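Local coordinates for protein MlnE (Bacillus amyloliquefaciens subsp. plantarum, PDB 5D2E) that probably reduces beta-keto groups of carrier-bound polyketide intermediates with NADPH, as the N-terminal B-type ketoreductase of a macrolactin assembly-line protein, at residues H45-S50 / T243-R248; L61-D66 / I128-A133; L148-Y153 / P186-V191; L174-N179 / K208-K213. All blocks are in the same frame, centred on the assembly; numbering follows the deposited sequence.

Interaction 1: residues H45-S50 / T243-R248; sequences HEFKGS and TCYEPR
Phe47 and Arg248 hold the two backbones together where strand 35-46 and strand 242-245 have both just run out into loop. Their CA atoms are 5.2 Å apart, and Phe47 N donates to Arg248 O at 3.0 Å in a nearly straight bond, 174° at the hydrogen. The donor sits above the carbonyl plane of Arg248, 52° out of it. The bond from CA to CB of Phe47 points toward the other segment. CG stands anti to the backbone N (chi1 -177°), beside the carbonyl carbon, and CB rests against Arg248 O at 3.7 Å. Farther out the ring crosses that of Tyr245 obliquely, Phe47 CE1 lying 4.0 Å from Tyr245 CE1, while Phe47 CD2 is 4.1 Å from Pro247 O. Phe231 of helix 222-233 also meets the Phe47 ring, and the hydroxyl of the buried Tyr245 is hydrogen-bonded to Glu232 of that helix. Away from the NADP(+) site, this is structural packing: an aromatic pair and one backbone bond join the end of strand 35-46 to the turn between the antiparallel strands 242-245 and 249-257, which continue the sheet beyond strand 205-214 of the Rossmann-like structural subdomain.

Interaction 2: residues L61-D66 / I128-A133; sequences LFFCED and IIHFLA
Leu61 to Cys64 runs beside Ile128 to Phe131 as two neighbouring parallel strands, their axes 4.7 Å apart, in the sheet of the Rossmann-like structural subdomain that accompanies the catalytic one in polyketide ketoreductases. Three backbone hydrogen bonds join them: Ile129 N to Leu61 O, Phe63 N to Ile129 O at 2.8 Å, and Phe131 N to Phe63 O, the last more bent at 150°. Ile129 thus uses both its N-H and its carbonyl on the partner strand, the usual parallel pattern.

Apolar contacts fill both faces. On the face of Phe62 and Ile129, the first torsion of Ile129 puts CG2 anti to the backbone N, where it comes over the Phe62 ring in a CH-pi contact, 3.9 Å from the centroid and displaced toward the rim. Cys64 SG makes an oblique sulfur-aromatic contact with the Phe131 ring. On the other face, Leu61 and Ile128 lie side by side, with Leu61 CB 3.8 Å from Ile128 CD1, and Ile128 CG2 meets the edge of the Phe63 ring at CE2. Helix 141-164 packs on this side, and its Ser154 holds His130 NE2.

Where the strands part, Leu132 CD2 presses to 3.4 Å from Cys64 C, and a water bridges the two backbones, accepting from Glu65 N at 3.1 Å and donating to Phe131 O at 2.7 Å.

Interaction 3: residues L148-Y153 / P186-V191; sequences LNKSLY and PIYNAV
Ser151 faces Ile187, Tyr188 and Val191 across two helix segments that run nearly parallel, 17° between their axes and 9.2 Å apart at closest approach. Its CB touches two neighbours, 3.8 Å from both Tyr188 CD1 and Val191 CG2. OG, the tip, sits between the backbone N and the carbonyl carbon (chi1 54°); there it lies at the edge of the Tyr188 ring, in its plane, and 3.8 Å from Ile187 CG2. No hydrogen bond crosses the contact, and Ser151 OG is satisfied within its own helix by Gln147 O. Helices 141-164 and 186-201 are connecting helices of the Rossmann-like structural subdomain, here packed against each other, and Phe423 of helix 419-437 touches Leu148, Leu152 and Ala190. Leu148 and Ile187 extend the apolar seam, crossing at about a right angle with Leu148 CD2 3.9 Å from Ile187 CG2. One residue before Ser151, the aliphatic Lys150 CD lies 3.5 Å from Tyr188 OH, a hydroxyl that is hydrogen-bonded to Ala134 O. The first helix widens into a pi-type turn at 149-153: Leu148 O accepts from both Tyr153 N, at 3.0 Å, and Ser151 N, which arrive from opposite faces of its carbonyl plane.

Interaction 4: residues L174-N179 / K208-K213; sequences LYLYEN and KAAELK
Tyr177 reaches across to Glu211 because its CG stands between the backbone N and the carbonyl carbon (chi1 65°), while Glu211 has CG anti to its own N (chi1 175°) and continues extended. The ring and carboxylate planes are 44° apart, with Glu211 CA over one face of the Tyr177 ring, 4.0 Å from its centroid in a CH-pi contact. Glu211 CB lies against Tyr177 CZ and OH, CG passes by CE2, and OE1 comes back to the hydroxyl, where Tyr177 OH gives it a weak hydrogen bond at 2.8 Å. The other carboxylate oxygen is taken by Asn179: ND2 donates to Glu211 OE2 at 3.0 Å, with the acceptor close to the amide plane but the donor well above the carboxylate plane. Both oxygens of this buried acid therefore have a partner, which probably helps it to be carried as a carboxylate, and Asn179 ND2 is itself fixed by a second bond, to Glu183 O.

Beneath these groups five backbone hydrogen bonds pair the strands in parallel from Leu174 with Lys208 to Asn179 with Lys213; Leu212 N to Tyr177 O is the shortest at 2.7 Å. On the opposite face the middle is apolar: Leu176 CD2 packs on Ala210 CB at 3.8 Å, and Leu212 CD1 reaches Leu176 CB at 4.0 Å, while Lys208 and Glu178 lie toward its ends. Helix 186-201 covers the tyrosine face, where Tyr175 OH is hydrogen-bonded to Tyr188 O. Strand 171-180, that helix and strand 205-214 make up a beta-alpha-beta unit, the building block of the Rossmann-like fold.

How the interactions relate
From the N terminus, strand 35-46 opens the longest loop, which interaction 1 closes nearly two hundred residues later; the other three contacts all fall within it. Interaction 2 comes first, pairing strands 60-64 and 127-133, and is complete before interactions 3 and 4 begin. Those two cross: the chain passes through 148-153, 174-179, 186-191 and 208-213 in turn, so helix and strand pairings interlock. Strand 127-133 bonds to strand 171-180 through His130 N and Leu174 O, linking interactions 2 and 4, and Tyr245 N bonds Glu211 O to carry the sheet on toward interaction 1. Interaction 3 packs the helices over this sheet.

Interaction 1: residues H45-S50 / T243-R248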
loop_
_atom_site.group_PDB
_atom_site.type_symbol
_atom_site.label_atom_id
_atom_site.label_comp_id
_atom_site.label_asym_id
_atom_site.label_seq_id
_atom_site.Cartn_x
_atom_site.Cartn_y
_atom_site.Cartn_z
ATOM N N HIS A 45 2.991 20.689 11.629
ATOM C CA HIS A 45 4.048 21.398 12.308
ATOM C C HIS A 45 4.745 22.357 11.373
ATOM O O HIS A 45 4.853 22.134 10.163
ATOM C CB HIS A 45 5.113 20.442 12.801
ATOM C CG HIS A 45 4.576 19.322 13.583
ATOM N ND1 HIS A 45 4.412 19.390 14.946
ATOM C CD2 HIS A 45 4.057 18.136 13.199
ATOM C CE1 HIS A 45 3.844 18.285 15.377
ATOM N NE2 HIS A 45 3.636 17.500 14.338
ATOM N N GLU A 46 5.323 23.380 11.974
ATOM C CA GLU A 46 6.199 24.304 11.277
ATOM C C GLU A 46 7.573 23.686 11.214
ATOM O O GLU A 46 8.040 23.102 12.151
ATOM C CB GLU A 46 6.300 25.654 11.975
ATOM C CG GLU A 46 4.986 26.407 12.073
ATOM C CD GLU A 46 5.176 27.924 12.319
ATOM O OE1 GLU A 46 6.230 28.328 12.894
ATOM O OE2 GLU A 46 4.276 28.702 11.910
ATOM N N PHE A 47 8.220 23.839 10.071
ATOM C CA PHE A 47 9.522 23.273 9.862
ATOM C C PHE A 47 10.560 24.272 10.324
ATOM O O PHE A 47 10.591 25.370 9.807
ATOM C CB PHE A 47 9.764 22.972 8.393
ATOM C CG PHE A 47 11.105 22.315 8.173
ATOM C CD1 PHE A 47 11.274 20.993 8.498
ATOM C CD2 PHE A 47 12.202 23.064 7.785
ATOM C CE1 PHE A 47 12.505 20.386 8.365
ATOM C CE2 PHE A 47 13.460 22.452 7.626
ATOM C CZ PHE A 47 13.611 21.106 7.932
ATOM N N LYS A 48 11.387 23.867 11.276
ATOM C CA LYS A 48 12.183 24.772 12.089
ATOM C C LYS A 48 13.701 24.656 11.845
ATOM O O LYS A 48 14.483 25.406 12.430
ATOM C CB LYS A 48 11.902 24.422 13.562
ATOM C CG LYS A 48 11.581 25.612 14.469
ATOM C CD LYS A 48 12.533 25.728 15.669
ATOM C CE LYS A 48 13.583 26.818 15.436
ATOM N NZ LYS A 48 14.473 26.972 16.609
ATOM N N GLY A 49 14.138 23.689 11.055
ATOM C CA GLY A 49 15.573 23.389 10.988
ATOM C C GLY A 49 16.100 22.672 12.232
ATOM O O GLY A 49 15.321 22.237 13.113
ATOM N N SER A 50 17.433 22.566 12.296
ATOM C CA SER A 50 18.138 21.599 13.151
ATOM C C SER A 50 19.682 21.758 12.990
ATOM O O SER A 50 20.166 22.457 12.089
ATOM C CB SER A 50 17.780 20.161 12.722
ATOM O OG SER A 50 18.320 19.891 11.418
ATOM N N THR A 243 7.003 10.964 7.158
ATOM C CA THR A 243 6.681 12.391 7.276
ATOM C C THR A 243 6.484 12.965 5.892
ATOM O O THR A 243 7.262 12.655 4.966
ATOM C CB THR A 243 7.802 13.129 7.996
ATOM O OG1 THR A 243 8.097 12.487 9.222
ATOM C CG2 THR A 243 7.465 14.550 8.295
ATOM N N CYS A 244 5.496 13.852 5.734
ATOM C CA CYS A 244 5.383 14.597 4.495
ATOM C C CYS A 244 5.855 16.015 4.769
ATOM O O CYS A 244 5.315 16.695 5.673
ATOM C CB CYS A 244 3.966 14.598 4.001
ATOM S SG CYS A 244 3.751 15.627 2.501
ATOM N N TYR A 245 6.883 16.433 4.025
ATOM C CA TYR A 245 7.491 17.746 4.158
ATOM C C TYR A 245 7.088 18.656 3.049
ATOM O O TYR A 245 7.110 18.281 1.882
ATOM C CB TYR A 245 9.019 17.619 4.116
ATOM C CG TYR A 245 9.607 16.956 5.329
ATOM C CD1 TYR A 245 9.913 17.669 6.480
ATOM C CD2 TYR A 245 9.848 15.587 5.330
ATOM C CE1 TYR A 245 10.417 17.027 7.613
ATOM C CE2 TYR A 245 10.368 14.941 6.455
ATOM C CZ TYR A 245 10.646 15.669 7.573
ATOM O OH TYR A 245 11.166 15.011 8.613
ATOM N N GLU A 246 6.623 19.843 3.418
ATOM C CA GLU A 246 6.579 20.954 2.472
ATOM C C GLU A 246 7.766 21.807 2.872
ATOM O O GLU A 246 8.316 21.624 3.954
ATOM C CB GLU A 246 5.259 21.731 2.635
ATOM C CG GLU A 246 4.050 20.945 2.174
ATOM C CD GLU A 246 2.715 21.566 2.501
ATOM O OE1 GLU A 246 2.714 22.724 2.908
ATOM O OE2 GLU A 246 1.705 20.882 2.294
ATOM N N PRO A 247 8.093 22.829 2.077
ATOM C CA PRO A 247 9.235 23.653 2.489
ATOM C C PRO A 247 9.100 24.382 3.820
ATOM O O PRO A 247 10.074 24.463 4.560
ATOM C CB PRO A 247 9.386 24.607 1.318
ATOM C CG PRO A 247 8.837 23.815 0.153
ATOM C CD PRO A 247 7.615 23.177 0.730
ATOM N N ARG A 248 7.889 24.770 4.213
ATOM C CA ARG A 248 7.694 25.498 5.509
ATOM C C ARG A 248 6.941 24.757 6.648
ATOM O O ARG A 248 6.857 25.222 7.762
ATOM C CB ARG A 248 6.996 26.830 5.199
ATOM C CG ARG A 248 7.879 27.757 4.377
ATOM C CD ARG A 248 7.338 29.186 4.349
ATOM N NE ARG A 248 8.472 29.993 3.930
ATOM C CZ ARG A 248 9.237 30.766 4.715
ATOM N NH1 ARG A 248 8.975 30.973 6.003
ATOM N NH2 ARG A 248 10.258 31.389 4.163
#

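Interaction 2: residues L61-D66 / I128-A133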
loop_
_atom_site.group_PDB
_atom_site.type_symbol
_atom_site.label_atom_id
_atom_site.label_comp_id
_atom_site.label_asym_id
_atom_site.label_seq_id
_atom_site.Cartn_x
_atom_site.Cartn_y
_atom_site.Cartn_z
ATOM N N LEU A 61 26.063 7.136 3.112
ATOM C CA LEU A 61 25.963 6.567 1.783
ATOM C C LEU A 61 24.697 7.142 1.155
ATOM O O LEU A 61 23.624 6.997 1.710
ATOM C CB LEU A 61 25.871 5.044 1.883
ATOM C CG LEU A 61 25.587 4.319 0.595
ATOM C CD1 LEU A 61 26.680 4.546 -0.434
ATOM C CD2 LEU A 61 25.485 2.819 0.908
ATOM N N PHE A 62 24.824 7.769 -0.013
ATOM C CA PHE A 62 23.757 8.503 -0.653
ATOM C C PHE A 62 23.599 7.987 -2.021
ATOM O O PHE A 62 24.560 8.035 -2.809
ATOM C CB PHE A 62 24.215 10.002 -0.707
ATOM C CG PHE A 62 23.109 11.019 -0.938
ATOM C CD1 PHE A 62 22.408 11.047 -2.119
ATOM C CD2 PHE A 62 22.787 11.939 0.033
ATOM C CE1 PHE A 62 21.398 11.959 -2.359
ATOM C CE2 PHE A 62 21.752 12.888 -0.188
ATOM C CZ PHE A 62 21.064 12.874 -1.392
ATOM N N PHE A 63 22.380 7.546 -2.362
ATOM C CA PHE A 63 22.030 7.045 -3.667
ATOM C C PHE A 63 21.180 8.121 -4.335
ATOM O O PHE A 63 20.186 8.577 -3.743
ATOM C CB PHE A 63 21.171 5.777 -3.553
ATOM C CG PHE A 63 21.877 4.553 -2.992
ATOM C CD1 PHE A 63 22.738 3.827 -3.759
ATOM C CD2 PHE A 63 21.633 4.122 -1.694
ATOM C CE1 PHE A 63 23.359 2.712 -3.276
ATOM C CE2 PHE A 63 22.275 3.001 -1.171
ATOM C CZ PHE A 63 23.128 2.279 -1.997
ATOM N N CYS A 64 21.520 8.484 -5.576
ATOM C CA CYS A 64 20.807 9.550 -6.298
ATOM C C CYS A 64 20.890 9.194 -7.743
ATOM O O CYS A 64 21.841 8.562 -8.177
ATOM C CB CYS A 64 21.463 10.931 -6.018
ATOM S SG CYS A 64 20.432 12.362 -6.562
ATOM N N GLU A 65 19.930 9.620 -8.523
ATOM C CA GLU A 65 19.925 9.251 -9.927
ATOM C C GLU A 65 21.088 9.944 -10.670
ATOM O O GLU A 65 21.693 9.358 -11.566
ATOM C CB GLU A 65 18.547 9.550 -10.560
ATOM C CG GLU A 65 18.227 8.778 -11.830
ATOM C CD GLU A 65 18.161 7.242 -11.670
ATOM O OE1 GLU A 65 17.356 6.629 -10.880
ATOM O OE2 GLU A 65 18.921 6.630 -12.427
ATOM N N ASP A 66 21.465 11.120 -10.214
ATOM C CA ASP A 66 22.452 11.917 -10.915
ATOM C C ASP A 66 23.187 12.727 -9.925
ATOM O O ASP A 66 23.000 12.598 -8.676
ATOM C CB ASP A 66 21.740 12.803 -11.990
ATOM C CG ASP A 66 20.743 13.783 -11.393
ATOM O OD1 ASP A 66 20.792 14.150 -10.192
ATOM O OD2 ASP A 66 19.845 14.170 -12.151
ATOM N N ILE A 128 22.159 6.008 5.549
ATOM C CA ILE A 128 21.919 5.727 4.174
ATOM C C ILE A 128 20.795 6.626 3.730
ATOM O O ILE A 128 19.788 6.698 4.434
ATOM C CB ILE A 128 21.417 4.278 3.947
ATOM C CG1 ILE A 128 22.237 3.225 4.686
ATOM C CG2 ILE A 128 21.312 4.000 2.492
ATOM C CD1 ILE A 128 23.698 3.311 4.525
ATOM N N ILE A 129 20.998 7.307 2.590
ATOM C CA ILE A 129 20.024 8.163 1.962
ATOM C C ILE A 129 19.693 7.519 0.603
ATOM O O ILE A 129 20.527 7.310 -0.239
ATOM C CB ILE A 129 20.436 9.616 1.754
ATOM C CG1 ILE A 129 20.947 10.259 3.066
ATOM C CG2 ILE A 129 19.318 10.395 1.044
ATOM C CD1 ILE A 129 19.954 10.362 4.134
ATOM N N HIS A 130 18.408 7.178 0.420
ATOM C CA HIS A 130 17.967 6.651 -0.844
ATOM C C HIS A 130 17.080 7.690 -1.486
ATOM O O HIS A 130 15.942 7.956 -1.034
ATOM C CB HIS A 130 17.206 5.366 -0.613
ATOM C CG HIS A 130 16.875 4.636 -1.869
ATOM N ND1 HIS A 130 15.767 4.939 -2.630
ATOM C CD2 HIS A 130 17.464 3.569 -2.471
ATOM C CE1 HIS A 130 15.724 4.151 -3.691
ATOM N NE2 HIS A 130 16.720 3.281 -3.599
ATOM N N PHE A 131 17.582 8.315 -2.546
ATOM C CA PHE A 131 16.824 9.340 -3.227
ATOM C C PHE A 131 16.857 9.187 -4.750
ATOM O O PHE A 131 17.476 9.989 -5.462
ATOM C CB PHE A 131 17.391 10.726 -2.834
ATOM C CG PHE A 131 16.608 11.935 -3.407
ATOM C CD1 PHE A 131 15.276 11.874 -3.685
ATOM C CD2 PHE A 131 17.245 13.129 -3.609
ATOM C CE1 PHE A 131 14.572 13.001 -4.155
ATOM C CE2 PHE A 131 16.567 14.240 -4.082
ATOM C CZ PHE A 131 15.224 14.181 -4.324
ATOM N N LEU A 132 16.147 8.203 -5.226
ATOM C CA LEU A 132 15.973 7.911 -6.631
ATOM C C LEU A 132 14.526 8.190 -7.089
ATOM O O LEU A 132 14.265 8.273 -8.288
ATOM C CB LEU A 132 16.171 6.443 -6.887
ATOM C CG LEU A 132 17.515 5.860 -6.484
ATOM C CD1 LEU A 132 17.573 4.416 -6.903
ATOM C CD2 LEU A 132 18.692 6.678 -7.065
ATOM N N ALA A 133 13.606 8.264 -6.130
ATOM C CA ALA A 133 12.138 8.291 -6.435
ATOM C C ALA A 133 11.636 9.665 -6.819
ATOM O O ALA A 133 11.229 10.484 -5.941
ATOM C CB ALA A 133 11.335 7.745 -5.272
HETATM O O HOH W 1 17.297 11.109 -7.889
#

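Interaction 3: residues L148-Y153 / P186-V191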
loop_
_atom_site.group_PDB
_atom_site.type_symbol
_atom_site.label_atom_id
_atom_site.label_comp_id
_atom_site.label_asym_id
_atom_site.label_seq_id
_atom_site.Cartn_x
_atom_site.Cartn_y
_atom_site.Cartn_z
ATOM N N LEU A 148 8.603 1.712 -9.970
ATOM C CA LEU A 148 8.861 0.545 -9.109
ATOM C C LEU A 148 10.352 0.247 -9.088
ATOM O O LEU A 148 10.939 -0.029 -8.008
ATOM C CB LEU A 148 8.061 -0.642 -9.589
ATOM C CG LEU A 148 6.544 -0.548 -9.358
ATOM C CD1 LEU A 148 5.833 -1.534 -10.284
ATOM C CD2 LEU A 148 6.244 -0.862 -7.899
ATOM N N ASN A 149 11.010 0.367 -10.233
ATOM C CA ASN A 149 12.491 0.180 -10.204
ATOM C C ASN A 149 13.264 1.190 -9.375
ATOM O O ASN A 149 14.247 0.832 -8.740
ATOM C CB ASN A 149 13.048 0.091 -11.610
ATOM C CG ASN A 149 12.724 -1.222 -12.223
ATOM O OD1 ASN A 149 12.420 -2.195 -11.524
ATOM N ND2 ASN A 149 12.727 -1.270 -13.529
ATOM N N LYS A 150 12.785 2.431 -9.349
ATOM C CA LYS A 150 13.393 3.474 -8.553
ATOM C C LYS A 150 13.110 3.354 -7.088
ATOM O O LYS A 150 13.774 4.008 -6.294
ATOM C CB LYS A 150 12.921 4.828 -9.060
ATOM C CG LYS A 150 13.512 5.249 -10.449
ATOM C CD LYS A 150 12.762 6.509 -10.922
ATOM C CE LYS A 150 13.414 7.432 -11.933
ATOM N NZ LYS A 150 13.719 6.712 -13.177
ATOM N N SER A 151 12.155 2.517 -6.686
ATOM C CA SER A 151 11.691 2.558 -5.324
ATOM C C SER A 151 11.730 1.136 -4.743
ATOM O O SER A 151 12.757 0.696 -4.251
ATOM C CB SER A 151 10.299 3.199 -5.211
ATOM O OG SER A 151 9.307 2.592 -6.074
ATOM N N LEU A 152 10.643 0.394 -4.877
ATOM C CA LEU A 152 10.536 -0.974 -4.336
ATOM C C LEU A 152 11.657 -1.891 -4.742
ATOM O O LEU A 152 12.321 -2.498 -3.874
ATOM C CB LEU A 152 9.183 -1.592 -4.767
ATOM C CG LEU A 152 8.974 -3.096 -4.437
ATOM C CD1 LEU A 152 8.887 -3.260 -2.927
ATOM C CD2 LEU A 152 7.758 -3.604 -5.212
ATOM N N TYR A 153 11.942 -1.983 -6.035
ATOM C CA TYR A 153 12.938 -2.931 -6.440
ATOM C C TYR A 153 14.378 -2.523 -6.069
ATOM O O TYR A 153 15.163 -3.357 -5.635
ATOM C CB TYR A 153 12.806 -3.329 -7.897
ATOM C CG TYR A 153 11.547 -4.163 -8.179
ATOM C CD1 TYR A 153 11.395 -5.426 -7.649
ATOM C CD2 TYR A 153 10.541 -3.692 -8.984
ATOM C CE1 TYR A 153 10.231 -6.192 -7.897
ATOM C CE2 TYR A 153 9.378 -4.437 -9.233
ATOM C CZ TYR A 153 9.238 -5.680 -8.711
ATOM O OH TYR A 153 8.092 -6.365 -8.977
ATOM N N PRO A 186 1.218 7.260 -5.652
ATOM C CA PRO A 186 0.738 6.026 -4.998
ATOM C C PRO A 186 1.792 4.982 -4.838
ATOM O O PRO A 186 1.832 4.347 -3.813
ATOM C CB PRO A 186 -0.387 5.517 -5.898
ATOM C CG PRO A 186 -0.625 6.553 -6.919
ATOM C CD PRO A 186 0.454 7.595 -6.872
ATOM N N ILE A 187 2.677 4.869 -5.812
ATOM C CA ILE A 187 3.783 3.913 -5.737
ATOM C C ILE A 187 4.825 4.374 -4.722
ATOM O O ILE A 187 5.133 3.665 -3.718
ATOM C CB ILE A 187 4.379 3.648 -7.113
ATOM C CG1 ILE A 187 3.393 2.886 -7.943
ATOM C CG2 ILE A 187 5.678 2.879 -7.046
ATOM C CD1 ILE A 187 3.804 2.628 -9.381
ATOM N N TYR A 188 5.290 5.613 -4.860
ATOM C CA TYR A 188 6.348 6.008 -3.971
ATOM C C TYR A 188 5.884 6.097 -2.517
ATOM O O TYR A 188 6.632 5.769 -1.605
ATOM C CB TYR A 188 6.976 7.318 -4.414
ATOM C CG TYR A 188 7.637 7.326 -5.738
ATOM C CD1 TYR A 188 8.242 6.221 -6.235
ATOM C CD2 TYR A 188 7.761 8.507 -6.477
ATOM C CE1 TYR A 188 8.905 6.240 -7.453
ATOM C CE2 TYR A 188 8.428 8.541 -7.670
ATOM C CZ TYR A 188 9.031 7.422 -8.167
ATOM O OH TYR A 188 9.750 7.429 -9.360
ATOM N N ASN A 189 4.633 6.514 -2.302
ATOM C CA ASN A 189 4.064 6.631 -0.952
ATOM C C ASN A 189 3.924 5.216 -0.266
ATOM O O ASN A 189 4.144 5.053 0.925
ATOM C CB ASN A 189 2.677 7.305 -1.096
ATOM C CG ASN A 189 1.898 7.309 0.192
ATOM O OD1 ASN A 189 0.921 6.566 0.320
ATOM N ND2 ASN A 189 2.337 8.074 1.134
ATOM N N ALA A 190 3.705 4.203 -1.080
ATOM C CA ALA A 190 3.530 2.811 -0.568
ATOM C C ALA A 190 4.811 2.197 0.002
ATOM O O ALA A 190 4.771 1.254 0.798
ATOM C CB ALA A 190 2.900 1.918 -1.613
ATOM N N VAL A 191 5.965 2.750 -0.343
ATOM C CA VAL A 191 7.214 2.268 0.203
ATOM C C VAL A 191 7.290 2.248 1.697
ATOM O O VAL A 191 7.926 1.370 2.221
ATOM C CB VAL A 191 8.388 3.071 -0.386
ATOM C CG1 VAL A 191 9.699 2.754 0.278
ATOM C CG2 VAL A 191 8.462 2.861 -1.898
#

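Interaction 4: residues L174-N179 / K208-K213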
loop_
_atom_site.group_PDB
_atom_site.type_symbol
_atom_site.label_atom_id
_atom_site.label_comp_id
_atom_site.label_asym_id
_atom_site.label_seq_id
_atom_site.Cartn_x
_atom_site.Cartn_y
_atom_site.Cartn_z
ATOM N N LEU A 174 17.058 6.478 5.145
ATOM C CA LEU A 174 16.111 7.519 4.883
ATOM C C LEU A 174 15.816 7.456 3.439
ATOM O O LEU A 174 16.693 7.685 2.599
ATOM C CB LEU A 174 16.630 8.921 5.318
ATOM C CG LEU A 174 15.704 10.099 4.957
ATOM C CD1 LEU A 174 14.327 10.024 5.636
ATOM C CD2 LEU A 174 16.406 11.407 5.333
ATOM N N TYR A 175 14.564 7.107 3.125
ATOM C CA TYR A 175 14.038 7.017 1.807
ATOM C C TYR A 175 13.275 8.302 1.516
ATOM O O TYR A 175 12.407 8.669 2.266
ATOM C CB TYR A 175 13.132 5.806 1.714
ATOM C CG TYR A 175 12.185 5.827 0.567
ATOM C CD1 TYR A 175 12.594 5.590 -0.738
ATOM C CD2 TYR A 175 10.837 6.143 0.783
ATOM C CE1 TYR A 175 11.677 5.690 -1.793
ATOM C CE2 TYR A 175 9.936 6.231 -0.269
ATOM C CZ TYR A 175 10.350 6.002 -1.534
ATOM O OH TYR A 175 9.353 6.061 -2.512
ATOM N N LEU A 176 13.617 8.959 0.391
ATOM C CA LEU A 176 13.031 10.204 -0.071
ATOM C C LEU A 176 12.405 10.061 -1.430
ATOM O O LEU A 176 12.921 9.383 -2.284
ATOM C CB LEU A 176 14.091 11.315 -0.197
ATOM C CG LEU A 176 15.070 11.453 0.958
ATOM C CD1 LEU A 176 16.202 12.448 0.717
ATOM C CD2 LEU A 176 14.286 11.834 2.173
ATOM N N TYR A 177 11.270 10.732 -1.605
ATOM C CA TYR A 177 10.646 10.860 -2.886
ATOM C C TYR A 177 10.031 12.253 -3.031
ATOM O O TYR A 177 9.663 12.875 -2.044
ATOM C CB TYR A 177 9.559 9.834 -3.139
ATOM C CG TYR A 177 8.339 9.881 -2.290
ATOM C CD1 TYR A 177 8.330 9.292 -1.026
ATOM C CD2 TYR A 177 7.161 10.522 -2.740
ATOM C CE1 TYR A 177 7.191 9.295 -0.242
ATOM C CE2 TYR A 177 6.016 10.517 -1.962
ATOM C CZ TYR A 177 6.049 9.921 -0.710
ATOM O OH TYR A 177 4.943 9.931 0.084
ATOM N N GLU A 178 9.885 12.668 -4.283
ATOM C CA GLU A 178 9.341 13.958 -4.605
ATOM C C GLU A 178 7.877 13.837 -4.971
ATOM O O GLU A 178 7.427 12.857 -5.568
ATOM C CB GLU A 178 10.025 14.586 -5.789
ATOM C CG GLU A 178 11.484 14.926 -5.562
ATOM C CD GLU A 178 12.098 15.549 -6.809
ATOM O OE1 GLU A 178 11.470 15.555 -7.898
ATOM O OE2 GLU A 178 13.165 16.080 -6.659
ATOM N N ASN A 179 7.157 14.883 -4.611
ATOM C CA ASN A 179 5.765 15.053 -4.998
ATOM C C ASN A 179 5.531 16.567 -5.156
ATOM O O ASN A 179 6.448 17.356 -4.908
ATOM C CB ASN A 179 4.804 14.394 -3.988
ATOM C CG ASN A 179 3.347 14.218 -4.557
ATOM O OD1 ASN A 179 3.107 14.243 -5.760
ATOM N ND2 ASN A 179 2.419 13.996 -3.677
ATOM N N LYS A 208 13.177 5.164 7.667
ATOM C CA LYS A 208 12.311 6.341 7.627
ATOM C C LYS A 208 11.975 6.696 6.225
ATOM O O LYS A 208 12.773 6.438 5.329
ATOM C CB LYS A 208 13.011 7.504 8.308
ATOM C CG LYS A 208 13.449 7.110 9.707
ATOM C CD LYS A 208 13.734 8.250 10.670
ATOM C CE LYS A 208 15.180 8.711 10.655
ATOM N NZ LYS A 208 15.343 9.810 11.652
ATOM N N ALA A 209 10.806 7.335 6.019
ATOM C CA ALA A 209 10.350 7.720 4.675
ATOM C C ALA A 209 9.907 9.174 4.697
ATOM O O ALA A 209 9.335 9.624 5.684
ATOM C CB ALA A 209 9.232 6.838 4.178
ATOM N N ALA A 210 10.261 9.940 3.673
ATOM C CA ALA A 210 9.953 11.374 3.683
ATOM C C ALA A 210 9.539 11.801 2.245
ATOM O O ALA A 210 10.246 11.525 1.283
ATOM C CB ALA A 210 11.099 12.191 4.193
ATOM N N GLU A 211 8.367 12.418 2.153
ATOM C CA GLU A 211 7.853 12.976 0.950
ATOM C C GLU A 211 8.330 14.432 0.901
ATOM O O GLU A 211 8.294 15.195 1.921
ATOM C CB GLU A 211 6.321 12.931 0.946
ATOM C CG GLU A 211 5.700 13.610 -0.255
ATOM C CD GLU A 211 4.177 13.477 -0.328
ATOM O OE1 GLU A 211 3.713 12.454 0.079
ATOM O OE2 GLU A 211 3.474 14.330 -0.864
ATOM N N LEU A 212 8.889 14.775 -0.226
ATOM C CA LEU A 212 9.371 16.142 -0.458
ATOM C C LEU A 212 8.373 16.812 -1.400
ATOM O O LEU A 212 8.474 16.685 -2.639
ATOM C CB LEU A 212 10.800 16.135 -1.031
ATOM C CG LEU A 212 11.836 15.318 -0.249
ATOM C CD1 LEU A 212 13.097 15.117 -1.051
ATOM C CD2 LEU A 212 12.143 15.958 1.077
ATOM N N LYS A 213 7.397 17.507 -0.823
ATOM C CA LYS A 213 6.324 18.083 -1.637
ATOM C C LYS A 213 6.556 19.566 -1.934
ATOM O O LYS A 213 6.490 20.399 -1.035
ATOM C CB LYS A 213 4.959 17.913 -0.982
ATOM C CG LYS A 213 3.836 18.371 -1.902
ATOM C CD LYS A 213 2.455 17.895 -1.585
ATOM C CE LYS A 213 1.992 18.239 -0.222
ATOM N NZ LYS A 213 0.647 17.518 -0.054
#